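Local coordinates for protein RNA methyltransferase, TrmH family (Porphyromonas gingivalis, PDB 2I6D) that probably binds RNA and transfers a methyl group to it, as a knotted SPOUT-type methyltransferase of the TrmH family, at residues S188-P193 against T246-S251; G118-T123 against L240-A245; N8-L13 against K76-Q81. All blocks are in the same frame, centred on the assembly; numbering follows the deposited sequence. Where two conformers were deposited one is given.

Interaction 1: S188-P193 against T246-S251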
# COMPACT_ATOMS: atom_id res chain seq x y z
N SER A 188 16.54 5.41 21.45
CA SER A 188 15.24 4.85 21.83
C SER A 188 14.13 5.75 21.32
O SER A 188 14.17 6.97 21.54
CB SER A 188 15.09 4.74 23.35
OG SER A 188 13.74 4.45 23.66
N LEU A 189 13.14 5.17 20.65
CA LEU A 189 11.98 5.93 20.14
C LEU A 189 11.19 6.62 21.26
O LEU A 189 10.47 7.58 21.01
CB LEU A 189 11.04 5.05 19.30
CG LEU A 189 9.90 4.28 19.98
CD1 LEU A 189 8.80 3.91 19.00
CD2 LEU A 189 10.42 3.04 20.68
N TYR A 190 11.30 6.11 22.48
CA TYR A 190 10.65 6.74 23.64
C TYR A 190 11.37 7.99 24.12
O TYR A 190 10.76 8.81 24.79
CB TYR A 190 10.49 5.74 24.79
CG TYR A 190 9.80 4.48 24.33
CD1 TYR A 190 8.62 4.53 23.59
CD2 TYR A 190 10.34 3.24 24.61
CE1 TYR A 190 7.99 3.36 23.14
CE2 TYR A 190 9.72 2.07 24.18
CZ TYR A 190 8.56 2.14 23.44
OH TYR A 190 7.97 0.95 23.02
N GLU A 191 12.65 8.12 23.79
CA GLU A 191 13.46 9.26 24.22
C GLU A 191 13.59 10.34 23.13
O GLU A 191 13.97 11.47 23.43
CB GLU A 191 14.86 8.81 24.67
CG GLU A 191 14.82 7.76 25.78
CD GLU A 191 16.21 7.30 26.23
OE1 GLU A 191 17.21 7.50 25.51
OE2 GLU A 191 16.28 6.71 27.32
N ALA A 192 13.31 9.98 21.88
CA ALA A 192 13.49 10.91 20.79
C ALA A 192 12.35 11.92 20.83
O ALA A 192 11.21 11.53 20.98
CB ALA A 192 13.51 10.15 19.46
N PRO A 193 12.66 13.24 20.70
CA PRO A 193 11.51 14.13 20.59
C PRO A 193 11.01 13.99 19.16
O PRO A 193 11.82 13.97 18.24
CB PRO A 193 12.10 15.54 20.83
CG PRO A 193 13.58 15.34 21.09
CD PRO A 193 13.94 13.95 20.65
N THR A 246 6.63 -1.08 12.49
CA THR A 246 5.87 0.05 11.94
C THR A 246 4.70 0.45 12.86
O THR A 246 4.45 1.64 13.08
CB THR A 246 5.34 -0.30 10.53
OG1 THR A 246 6.44 -0.58 9.67
CG2 THR A 246 4.50 0.84 9.93
N ALA A 247 3.98 -0.54 13.36
CA ALA A 247 2.83 -0.33 14.24
C ALA A 247 3.28 0.35 15.55
O ALA A 247 2.64 1.28 16.03
CB ALA A 247 2.14 -1.67 14.56
N ILE A 248 4.38 -0.14 16.11
CA ILE A 248 4.92 0.44 17.34
C ILE A 248 5.28 1.91 17.10
O ILE A 248 4.87 2.80 17.89
CB ILE A 248 6.12 -0.37 17.87
CG1 ILE A 248 5.60 -1.71 18.43
CG2 ILE A 248 6.81 0.39 19.03
CD1 ILE A 248 6.70 -2.79 18.49
N LEU A 249 6.00 2.17 16.01
CA LEU A 249 6.45 3.54 15.69
C LEU A 249 5.26 4.49 15.44
O LEU A 249 5.21 5.57 16.04
CB LEU A 249 7.43 3.56 14.50
CG LEU A 249 8.82 3.03 14.87
CD1 LEU A 249 9.52 2.33 13.67
CD2 LEU A 249 9.68 4.15 15.43
N CYS A 250 4.34 4.09 14.56
CA CYS A 250 3.12 4.89 14.32
C CYS A 250 2.30 5.16 15.56
O CYS A 250 1.82 6.31 15.75
CB CYS A 250 2.24 4.24 13.26
SG CYS A 250 3.00 4.27 11.65
N SER A 251 2.10 4.13 16.39
CA SER A 251 1.34 4.29 17.65
C SER A 251 1.97 5.38 18.49
O SER A 251 1.29 6.31 18.92
CB SER A 251 1.24 2.97 18.45
OG SER A 251 0.85 3.21 19.81
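Leu189 points at the C-terminal helix of the SPOUT domain and sets its CD1 methyl at a small apolar corner made by Ile248 and Leu249. In the conformer described, one of two deposited for this leucine, Leu189 CD1 is 3.7 Å from Leu249 CD2 and 4.0 Å from Ile248 CG2. The Leu189 side chain meets Ile248 at about a right angle and runs slantwise to Leu249, whose CD2 also approaches Leu189 CB. Leu249 CG lies beside its own backbone N (chi1 -74°), and from there the CD2 branch reaches over to Leu189. The other branch of Leu189 turns back on its own segment: in this same conformer, so with some doubt, Leu189 CD2 sits over the centre of the Tyr190 ring, 3.4 Å above the plane. On the exposed side, the Tyr190 hydroxyl OH comes to 4.2 Å from Ile248 CG2. An ST turn shapes this bend, with Tyr190 N donating to Ser188 OG at 3.2 Å. Leu203, Leu205 and Leu224 of the central sheet back Leu249. With no hydrogen bond between the segments, their contact is apolar and undirected; a polar tie to the bend comes from Arg256, just past this helix, through Ala192 O.

Interaction 2: G118-T123 against L240-A245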
# COMPACT_ATOMS: atom_id res chain seq x y z
N GLY A 118 0.84 -5.21 3.05
CA GLY A 118 -0.59 -5.09 3.35
C GLY A 118 -0.84 -4.70 4.79
O GLY A 118 -1.70 -3.86 5.08
N THR A 119 -0.16 -5.38 5.71
CA THR A 119 -0.30 -5.07 7.13
C THR A 119 0.09 -3.62 7.40
O THR A 119 -0.57 -2.93 8.18
CB THR A 119 0.50 -6.04 7.99
OG1 THR A 119 0.03 -7.38 7.73
CG2 THR A 119 0.33 -5.73 9.48
N ILE A 120 1.20 -3.18 6.80
CA ILE A 120 1.68 -1.81 6.95
C ILE A 120 0.65 -0.81 6.42
O ILE A 120 0.39 0.20 7.07
CB ILE A 120 3.08 -1.59 6.33
CG1 ILE A 120 4.11 -2.24 7.25
CG2 ILE A 120 3.40 -0.08 6.16
CD1 ILE A 120 5.45 -2.59 6.51
N LEU A 121 0.09 -1.09 5.24
CA LEU A 121 -0.97 -0.23 4.71
C LEU A 121 -2.15 -0.10 5.68
O LEU A 121 -2.72 0.98 5.83
CB LEU A 121 -1.47 -0.72 3.34
CG LEU A 121 -0.49 -0.57 2.17
CD1 LEU A 121 -1.12 -1.20 0.91
CD2 LEU A 121 -0.16 0.92 1.93
N ARG A 122 -2.58 -1.22 6.28
CA ARG A 122 -3.69 -1.18 7.25
C ARG A 122 -3.32 -0.38 8.49
O ARG A 122 -4.16 0.37 9.03
CB ARG A 122 -4.12 -2.59 7.64
CG ARG A 122 -4.67 -3.38 6.46
CD ARG A 122 -5.08 -4.80 6.81
NE ARG A 122 -5.81 -4.81 8.07
CZ ARG A 122 -6.29 -5.89 8.67
NH1 ARG A 122 -6.15 -7.10 8.14
NH2 ARG A 122 -6.92 -5.75 9.83
N THR A 123 -2.09 -0.53 8.96
CA THR A 123 -1.60 0.26 10.09
C THR A 123 -1.56 1.75 9.76
O THR A 123 -2.01 2.57 10.55
CB THR A 123 -0.18 -0.21 10.51
OG1 THR A 123 -0.30 -1.47 11.18
CG2 THR A 123 0.49 0.83 11.46
N LEU A 240 12.68 -7.05 15.08
CA LEU A 240 11.24 -7.24 15.06
C LEU A 240 10.78 -7.27 13.61
O LEU A 240 11.40 -6.66 12.75
CB LEU A 240 10.52 -6.09 15.76
CG LEU A 240 10.56 -6.05 17.29
CD1 LEU A 240 10.00 -4.72 17.75
CD2 LEU A 240 9.79 -7.24 17.87
N ASN A 241 9.69 -8.00 13.34
CA ASN A 241 9.07 -7.98 12.02
C ASN A 241 8.82 -6.51 11.61
O ASN A 241 8.50 -5.68 12.46
CB ASN A 241 7.77 -8.79 12.10
CG ASN A 241 6.91 -8.63 10.85
OD1 ASN A 241 6.16 -7.68 10.74
ND2 ASN A 241 7.05 -9.55 9.90
N VAL A 242 9.00 -6.18 10.33
CA VAL A 242 8.89 -4.77 9.91
C VAL A 242 7.49 -4.18 10.14
O VAL A 242 7.37 -3.01 10.46
CB VAL A 242 9.34 -4.58 8.41
CG1 VAL A 242 8.48 -5.41 7.47
CG2 VAL A 242 9.29 -3.09 8.03
N ALA A 243 6.43 -4.97 9.96
CA ALA A 243 5.08 -4.44 10.16
C ALA A 243 4.85 -4.19 11.66
O ALA A 243 4.15 -3.25 12.05
CB ALA A 243 4.04 -5.42 9.59
N ILE A 244 5.38 -5.08 12.50
CA ILE A 244 5.30 -4.90 13.96
C ILE A 244 6.00 -3.60 14.36
O ILE A 244 5.45 -2.78 15.11
CB ILE A 244 5.89 -6.13 14.71
CG1 ILE A 244 5.02 -7.38 14.47
CG2 ILE A 244 6.12 -5.85 16.22
CD1 ILE A 244 3.60 -7.31 15.15
N ALA A 245 7.23 -3.41 13.86
CA ALA A 245 7.98 -2.22 14.16
C ALA A 245 7.23 -0.98 13.67
O ALA A 245 7.15 0.03 14.38
CB ALA A 245 9.40 -2.28 13.51
O HOH W 1 2.18 -2.41 10.33
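Ala243 and Ile120 meet where two helices of the knotted SPOUT methyltransferase domain, 114-127 and 242-255, pack closely: Ile120 CA and Ala243 CA are 5.4 Å apart. The small alanine permits this approach. Ala243 CB points toward 118-123 and touches Thr119 CG2 at 3.7 Å, while Ile120 CG1 lies 3.8 Å from Ala243 CA. The ethyl arm of Ile120 runs on alongside, and its CD1 ends 4.2 Å from Val242 CG2, the two side chains crossing at about a right angle. Thr119 can offer a methyl here because CG2 is anti to the backbone N, with OG1 (chi1 -59°) turned to bond to Gly115 O within its own helix.

Farther out, Ile120 also rests on Leu106 and Leu108 of strand 104-109 and on Thr246 one turn along the partner helix. The start of that helix is fixed by Asn241 at the N-cap: OD1 accepts from Ile244 N at 3.2 Å through an in-plane lone pair, and weakly from Ala243 N. Asn241 ND2 reaches back to Asn116 OD1, tying the cap to helix 114-127. Val242 lies near a bound acetic acid, probably from the crystallisation liquor. One water spans the two helices, donating to Ala243 O at 2.7 Å and hydrogen-bonded to Thr123 OG1 at 2.8 Å.

Interaction 3: N8-L13 against K76-Q81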
# COMPACT_ATOMS: atom_id res chain seq x y z
N ASN A 8 -12.30 -11.68 -25.23
CA ASN A 8 -11.38 -10.57 -25.01
C ASN A 8 -11.46 -10.01 -23.59
O ASN A 8 -10.45 -9.71 -22.96
CB ASN A 8 -11.59 -9.47 -26.06
CG ASN A 8 -11.17 -9.92 -27.45
OD1 ASN A 8 -10.50 -10.95 -27.62
ND2 ASN A 8 -11.59 -9.16 -28.46
N GLN A 9 -12.67 -9.88 -23.07
CA GLN A 9 -12.85 -9.33 -21.73
C GLN A 9 -12.24 -10.24 -20.66
O GLN A 9 -11.57 -9.78 -19.74
CB GLN A 9 -14.33 -9.07 -21.46
CG GLN A 9 -14.85 -7.87 -22.23
CD GLN A 9 -16.34 -7.69 -22.07
OE1 GLN A 9 -17.09 -8.67 -22.00
NE2 GLN A 9 -16.78 -6.44 -22.03
N ILE A 10 -12.46 -11.54 -20.81
CA ILE A 10 -11.90 -12.54 -19.91
C ILE A 10 -10.36 -12.50 -19.97
O ILE A 10 -9.70 -12.48 -18.94
CB ILE A 10 -12.48 -13.95 -20.23
CG1 ILE A 10 -13.96 -14.00 -19.81
CG2 ILE A 10 -11.65 -15.05 -19.55
CD1 ILE A 10 -14.69 -15.25 -20.25
N LYS A 11 -9.80 -12.46 -21.17
CA LYS A 11 -8.35 -12.36 -21.34
C LYS A 11 -7.80 -11.10 -20.65
O LYS A 11 -6.84 -11.16 -19.87
CB LYS A 11 -8.00 -12.38 -22.83
CG LYS A 11 -6.53 -12.28 -23.15
CD LYS A 11 -6.36 -12.41 -24.66
CE LYS A 11 -4.89 -12.40 -25.08
NZ LYS A 11 -4.33 -11.02 -24.95
N PHE A 12 -8.45 -9.97 -20.90
CA PHE A 12 -8.08 -8.71 -20.25
C PHE A 12 -8.10 -8.80 -18.72
O PHE A 12 -7.11 -8.47 -18.07
CB PHE A 12 -9.00 -7.58 -20.74
CG PHE A 12 -8.83 -6.30 -19.99
CD1 PHE A 12 -7.74 -5.47 -20.27
CD2 PHE A 12 -9.75 -5.92 -19.01
CE1 PHE A 12 -7.57 -4.27 -19.58
CE2 PHE A 12 -9.59 -4.73 -18.31
CZ PHE A 12 -8.50 -3.91 -18.60
N LEU A 13 -9.24 -9.22 -18.16
CA LEU A 13 -9.38 -9.40 -16.71
C LEU A 13 -8.28 -10.30 -16.12
O LEU A 13 -7.68 -9.97 -15.07
CB LEU A 13 -10.79 -9.93 -16.38
CG LEU A 13 -11.88 -8.86 -16.46
CD1 LEU A 13 -13.23 -9.52 -16.60
CD2 LEU A 13 -11.85 -7.88 -15.21
N LYS A 76 -14.25 -18.14 -10.74
CA LYS A 76 -12.90 -18.71 -10.87
C LYS A 76 -12.36 -18.55 -12.29
O LYS A 76 -11.16 -18.70 -12.52
CB LYS A 76 -12.83 -20.18 -10.44
CG LYS A 76 -13.15 -20.39 -8.95
CD LYS A 76 -13.18 -21.87 -8.54
CE LYS A 76 -13.47 -21.98 -7.04
NZ LYS A 76 -13.30 -23.38 -6.53
N ARG A 77 -13.26 -18.27 -13.25
CA ARG A 77 -12.82 -18.05 -14.63
C ARG A 77 -11.98 -16.78 -14.75
O ARG A 77 -11.12 -16.69 -15.63
CB ARG A 77 -14.01 -18.00 -15.58
CG ARG A 77 -14.67 -19.35 -15.75
CD ARG A 77 -16.04 -19.24 -16.41
NE ARG A 77 -15.90 -18.91 -17.81
CZ ARG A 77 -16.91 -18.58 -18.61
NH1 ARG A 77 -18.15 -18.50 -18.13
NH2 ARG A 77 -16.67 -18.34 -19.89
N ILE A 78 -12.21 -15.84 -13.83
CA ILE A 78 -11.56 -14.52 -13.90
C ILE A 78 -10.82 -14.09 -12.61
O ILE A 78 -9.92 -13.24 -12.65
CB ILE A 78 -12.56 -13.43 -14.35
CG1 ILE A 78 -13.75 -13.36 -13.40
CG2 ILE A 78 -12.97 -13.67 -15.83
CD1 ILE A 78 -14.66 -12.15 -13.61
N SER A 79 -11.18 -14.69 -11.47
CA SER A 79 -10.60 -14.29 -10.19
C SER A 79 -9.23 -14.88 -9.87
O SER A 79 -8.83 -15.91 -10.39
CB SER A 79 -11.59 -14.59 -9.04
OG SER A 79 -10.99 -14.40 -7.76
N THR A 80 -8.52 -14.20 -8.96
CA THR A 80 -7.24 -14.65 -8.48
C THR A 80 -7.41 -15.31 -7.12
O THR A 80 -6.42 -15.76 -6.54
CB THR A 80 -6.25 -13.47 -8.32
OG1 THR A 80 -6.79 -12.49 -7.42
CG2 THR A 80 -5.98 -12.82 -9.70
N GLN A 81 -8.64 -15.36 -6.62
CA GLN A 81 -8.89 -15.73 -5.23
C GLN A 81 -9.33 -17.17 -5.11
O GLN A 81 -10.02 -17.68 -5.98
CB GLN A 81 -9.94 -14.81 -4.60
CG GLN A 81 -9.52 -13.33 -4.52
CD GLN A 81 -8.24 -13.14 -3.73
OE1 GLN A 81 -7.18 -12.88 -4.31
NE2 GLN A 81 -8.33 -13.26 -2.41
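Helix 7-15 of the MRM3-like substrate-binding domain presents Ile10 and Leu13, three residues apart on one side of the helix, to Ile78 in the loop between strands 65-69 and 87-92. Ile78 is the shared partner. Ile78 CG2 sits 4.1 Å from Ile10 CG1 and 4.2 Å from Leu13 CD1, so one branch touches both helix residues, and Ile10 CG2 approaches the same methyl. The side chains of Ile10 and Ile78 cross at about a right angle. The rotamer of Ile78 makes this possible: CG1 stands between the backbone N and the carbonyl carbon (chi1 59°), which leaves CG2 as the branch beside the backbone N and turned to the helix. Farther out, Ile10 CD1 meets Arg77 NH2 at 3.7 Å. The arginine chain bends at chi3 (72°), bringing its guanidinium to the tip of the isoleucine, where the methyl comes in at a slant. No hydrogen bond joins the two segments themselves, but Arg14, just beyond 8-13 on the same helix, donates from NH1 to Arg77 O. Beyond Ile78 the loop folds into an ST turn, with Gln81 N donating to Ser79 OG at 2.8 Å. Glu31, at the end of strand 27-31, holds this turn through hydrogen bonds to Ser79 OG and Thr80 N. The hydrophobic side of the contact continues into the mixed sheet: Leu13 packs on Met47 of strand 45-51 and Val90 of strand 87-92, and Ile78 on Met88 of strand 87-92.

In the fold
From the N terminus, interaction 3 comes first: it closes a loop of 62 residues, returning 76-81 to helix 7-15 within the MRM3-like domain, and is complete before the others begin. In the methyltransferase domain, interaction 2 opens at 118-123 and interaction 1 at 188-193; the chain then returns through 240-245, where helix 242-255 begins, and 246-251 farther along it, so these two contacts cross. They touch, as where Ala247 CA packs on Thr123 CG2. This final helix thereby joins helix 114-127 to the bend after edge strand 187-188. Interaction 3 stands apart, its centre about 30 Å from that of interaction 2 and about 43 Å from that of interaction 1.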